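Local coordinates for VAO-type flavoprotein oxidase VAO615 (Myceliophthora thermophila, PDB 6F72) that is probably an oxidoreductase, a secreted flavoprotein oxidase with bicovalently bound FAD that reacts rapidly with molecular oxygen when reduced and whose substrate is still unknown, at residues S100-N105 and A493-A498. Sequence-based numbering, arbitrary orientation.
Sequences SQNFQN and ARDRYA. With NAG (2-acetamido-2-deoxy-beta-D-glucopyranose), chain C.
D495 OD2 is held by two side chains: it takes a hydrogen bond from N102 ND2 at 2.9 Å and is also hydrogen-bonded to H522 NE2, while D495 OD1 is hydrogen-bonded to N521 ND2 and to a water. That water lies 2.8 Å from N102 ND2, from which it accepts, and donates to D495 OD1, so it closes a small ring beside the direct bond. The N-H of N102 points at OD2 fairly straight (159°) and nearly within its own amide plane, yet it comes down on OD2 from above the carboxylate, the two flat groups standing 84° apart. N102 reaches helix 488-508 because its CG lies anti to the backbone N (chi1 -173°). F412 of strand 412-419 packs against both side chains of this buried pair. The other end of the N102 amide, OD1, lies 3.3 Å from NAG C8, the acetyl methyl of the sugar linked through N105 ND2. S100 caps the short helix, its OG accepting from F103 N at 3.2 Å. This is a buried side-chain hydrogen bond, doubled by a water-mediated link, joining the one-turn helix 101-104, which stops just before the glycosylated N105, to the flank of the long helix 488-508.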
ATOM      1  N   SER A 100      -7.661  -3.154   8.331  1.00 21.57           N
ATOM      2  CA  SER A 100      -8.912  -2.564   7.844  1.00 21.34           C
ATOM      3  C   SER A 100     -10.129  -2.865   8.715  1.00 21.46           C
ATOM      4  O   SER A 100     -10.588  -4.018   8.790  1.00 21.36           O
ATOM      5  CB  SER A 100      -9.186  -2.959   6.392  1.00 20.91           C
ATOM      6  OG  SER A 100     -10.517  -2.658   6.025  1.00 20.92           O
ATOM      7  N   GLN A 101     -10.678  -1.801   9.311  1.00 21.65           N
ATOM      8  CA  GLN A 101     -11.887  -1.887  10.136  1.00 21.84           C
ATOM      9  C   GLN A 101     -13.054  -2.420   9.309  1.00 21.57           C
ATOM     10  O   GLN A 101     -13.935  -3.092   9.840  1.00 21.66           O
ATOM     11  CB  GLN A 101     -12.269  -0.529  10.746  1.00 22.21           C
ATOM     12  CG  GLN A 101     -11.167   0.239  11.474  1.00 22.53           C
ATOM     13  CD  GLN A 101     -10.370   1.159  10.557  1.00 22.41           C
ATOM     14  OE1 GLN A 101     -10.276   0.922   9.357  1.00 21.93           O
ATOM     15  NE2 GLN A 101      -9.780   2.207  11.128  1.00 22.87           N
ATOM     16  N   ASN A 102     -13.045  -2.136   8.004  1.00 21.25           N
ATOM     17  CA  ASN A 102     -14.102  -2.614   7.123  1.00 21.08           C
ATOM     18  C   ASN A 102     -14.050  -4.128   6.918  1.00 20.96           C
ATOM     19  O   ASN A 102     -15.090  -4.774   6.841  1.00 20.96           O
ATOM     20  CB  ASN A 102     -14.087  -1.863   5.786  1.00 20.84           C
ATOM     21  CG  ASN A 102     -15.281  -2.203   4.896  1.00 20.75           C
ATOM     22  OD1 ASN A 102     -16.387  -2.454   5.362  1.00 20.87           O
ATOM     23  ND2 ASN A 102     -15.053  -2.173   3.590  1.00 20.50           N
ATOM     24  N   PHE A 103     -12.838  -4.677   6.818  1.00 20.88           N
ATOM     25  CA  PHE A 103     -12.677  -6.113   6.643  1.00 20.97           C
ATOM     26  C   PHE A 103     -12.735  -6.884   7.979  1.00 21.53           C
ATOM     27  O   PHE A 103     -13.138  -8.034   7.970  1.00 21.53           O
ATOM     28  CB  PHE A 103     -11.457  -6.466   5.750  1.00 20.55           C
ATOM     29  CG  PHE A 103     -11.678  -6.116   4.304  1.00 20.19           C
ATOM     30  CD1 PHE A 103     -12.407  -6.972   3.465  1.00 20.10           C
ATOM     31  CD2 PHE A 103     -11.240  -4.893   3.797  1.00 20.03           C
ATOM     32  CE1 PHE A 103     -12.660  -6.625   2.147  1.00 19.86           C
ATOM     33  CE2 PHE A 103     -11.494  -4.538   2.476  1.00 19.82           C
ATOM     34  CZ  PHE A 103     -12.203  -5.405   1.653  1.00 19.72           C
ATOM     35  N   GLN A 104     -12.344  -6.243   9.088  1.00 22.14           N
ATOM     36  CA  GLN A 104     -12.668  -6.726  10.444  1.00 23.16           C
ATOM     37  C   GLN A 104     -14.174  -6.980  10.497  1.00 23.86           C
ATOM     38  O   GLN A 104     -14.605  -8.029  10.965  1.00 24.21           O
ATOM     39  CB  GLN A 104     -12.269  -5.720  11.526  1.00 23.25           C
ATOM     40  CG  GLN A 104     -10.770  -5.626  11.745  1.00 23.21           C
ATOM     41  CD  GLN A 104     -10.344  -4.335  12.418  1.00 23.43           C
ATOM     42  OE1 GLN A 104     -11.163  -3.611  12.971  1.00 23.59           O
ATOM     43  NE2 GLN A 104      -9.042  -4.047  12.372  1.00 23.42           N
ATOM     44  N   ASN A 105     -14.950  -6.035   9.951  1.00 24.42           N
ATOM     45  CA  ASN A 105     -16.392  -6.195   9.735  1.00 25.27           C
ATOM     46  C   ASN A 105     -17.163  -6.609  11.012  1.00 25.17           C
ATOM     47  O   ASN A 105     -18.079  -7.435  10.966  1.00 25.08           O
ATOM     48  CB  ASN A 105     -16.663  -7.177   8.581  1.00 26.48           C
ATOM     49  CG  ASN A 105     -18.014  -6.964   7.944  1.00 28.33           C
ATOM     50  OD1 ASN A 105     -18.593  -5.893   8.060  1.00 28.00           O
ATOM     51  ND2 ASN A 105     -18.513  -7.978   7.257  1.00 30.75           N
ATOM     52  N   ALA A 493     -22.675   1.531   3.578  1.00 23.27           N
ATOM     53  CA  ALA A 493     -23.085   2.587   2.666  1.00 23.66           C
ATOM     54  C   ALA A 493     -21.908   3.478   2.288  1.00 23.43           C
ATOM     55  O   ALA A 493     -21.813   3.887   1.131  1.00 23.50           O
ATOM     56  CB  ALA A 493     -24.227   3.409   3.257  1.00 24.21           C
ATOM     57  N   ARG A 494     -21.014   3.763   3.239  1.00 23.29           N
ATOM     58  CA  ARG A 494     -19.783   4.522   2.951  1.00 23.13           C
ATOM     59  C   ARG A 494     -18.851   3.767   1.965  1.00 22.82           C
ATOM     60  O   ARG A 494     -18.255   4.363   1.024  1.00 22.63           O
ATOM     61  CB  ARG A 494     -19.062   4.903   4.247  1.00 23.03           C
ATOM     62  CG  ARG A 494     -17.952   5.931   4.058  1.00 22.89           C
ATOM     63  CD  ARG A 494     -17.421   6.457   5.382  1.00 22.96           C
ATOM     64  NE  ARG A 494     -18.319   7.440   5.973  1.00 23.54           N
ATOM     65  CZ  ARG A 494     -18.169   7.994   7.178  1.00 23.77           C
ATOM     66  NH1 ARG A 494     -17.129   7.693   7.956  1.00 23.47           N
ATOM     67  NH2 ARG A 494     -19.064   8.878   7.599  1.00 24.31           N
ATOM     68  N   ASP A 495     -18.754   2.454   2.189  1.00 22.76           N
ATOM     69  CA  ASP A 495     -18.073   1.519   1.291  1.00 22.49           C
ATOM     70  C   ASP A 495     -18.610   1.619  -0.163  1.00 22.81           C
ATOM     71  O   ASP A 495     -17.817   1.823  -1.109  1.00 22.60           O
ATOM     72  CB  ASP A 495     -18.194   0.088   1.852  1.00 22.34           C
ATOM     73  CG  ASP A 495     -17.001  -0.787   1.521  1.00 21.94           C
ATOM     74  OD1 ASP A 495     -15.902  -0.245   1.251  1.00 21.65           O
ATOM     75  OD2 ASP A 495     -17.166  -2.033   1.561  1.00 21.89           O
ATOM     76  N   ARG A 496     -19.929   1.491  -0.339  1.00 23.37           N
ATOM     77  CA  ARG A 496     -20.540   1.582  -1.673  1.00 23.86           C
ATOM     78  C   ARG A 496     -20.458   2.984  -2.279  1.00 24.19           C
ATOM     79  O   ARG A 496     -20.225   3.124  -3.497  1.00 24.25           O
ATOM     80  CB  ARG A 496     -21.975   1.050  -1.702  1.00 24.43           C
ATOM     81  CG  ARG A 496     -22.085  -0.451  -1.422  1.00 24.46           C
ATOM     82  CD  ARG A 496     -23.533  -0.930  -1.444  1.00 25.14           C
ATOM     83  NE  ARG A 496     -24.427  -0.053  -0.668  1.00 25.71           N
ATOM     84  CZ  ARG A 496     -24.750  -0.202   0.624  1.00 25.78           C
ATOM     85  NH1 ARG A 496     -24.289  -1.216   1.345  1.00 25.51           N
ATOM     86  NH2 ARG A 496     -25.554   0.678   1.191  1.00 26.26           N
ATOM     87  N   TYR A 497     -20.628   4.012  -1.443  1.00 24.44           N
ATOM     88  CA  TYR A 497     -20.371   5.393  -1.862  1.00 24.61           C
ATOM     89  C   TYR A 497     -18.970   5.550  -2.474  1.00 24.18           C
ATOM     90  O   TYR A 497     -18.832   6.138  -3.556  1.00 24.20           O
ATOM     91  CB  TYR A 497     -20.565   6.401  -0.721  1.00 25.00           C
ATOM     92  CG  TYR A 497     -20.047   7.783  -1.077  1.00 25.30           C
ATOM     93  CD1 TYR A 497     -20.782   8.640  -1.917  1.00 25.93           C
ATOM     94  CD2 TYR A 497     -18.809   8.224  -0.596  1.00 25.01           C
ATOM     95  CE1 TYR A 497     -20.283   9.898  -2.264  1.00 26.30           C
ATOM     96  CE2 TYR A 497     -18.311   9.474  -0.918  1.00 25.26           C
ATOM     97  CZ  TYR A 497     -19.029  10.298  -1.762  1.00 25.97           C
ATOM     98  OH  TYR A 497     -18.503  11.532  -2.074  1.00 26.29           O
ATOM     99  N   ALA A 498     -17.940   5.035  -1.796  1.00 23.59           N
ATOM    100  CA  ALA A 498     -16.579   5.223  -2.287  1.00 23.22           C
ATOM    101  C   ALA A 498     -16.387   4.575  -3.674  1.00 23.10           C
ATOM    102  O   ALA A 498     -15.920   5.232  -4.597  1.00 23.00           O
ATOM    103  CB  ALA A 498     -15.553   4.710  -1.288  1.00 22.82           C
TER
HETATM  104  C1  NAG C   1     -19.769  -7.895   6.563  1.00 20.63           C
HETATM  105  C2  NAG C   1     -19.267  -7.951   5.101  1.00 24.96           C
HETATM  106  C3  NAG C   1     -20.434  -8.092   4.128  1.00 26.59           C
HETATM  107  C4  NAG C   1     -21.375  -9.253   4.486  1.00 27.89           C
HETATM  108  C5  NAG C   1     -21.716  -9.235   5.982  1.00 26.56           C
HETATM  109  C6  NAG C   1     -22.414 -10.515   6.424  1.00 27.52           C
HETATM  110  C7  NAG C   1     -17.142  -6.845   4.467  1.00 26.18           C
HETATM  111  C8  NAG C   1     -16.519  -5.537   4.094  1.00 26.09           C
HETATM  112  N2  NAG C   1     -18.458  -6.795   4.723  1.00 25.53           N
HETATM  113  O3  NAG C   1     -19.913  -8.273   2.805  1.00 28.27           O
HETATM  114  O4  NAG C   1     -22.619  -9.120   3.785  1.00 31.58           O
HETATM  115  O5  NAG C   1     -20.558  -9.060   6.810  1.00 23.49           O
HETATM  116  O6  NAG C   1     -23.155 -10.198   7.607  1.00 29.62           O
HETATM  117  O7  NAG C   1     -16.466  -7.864   4.514  1.00 26.04           O
HETATM  118  O   HOH W   1     -13.323  -0.695   1.933  1.00 22.05           O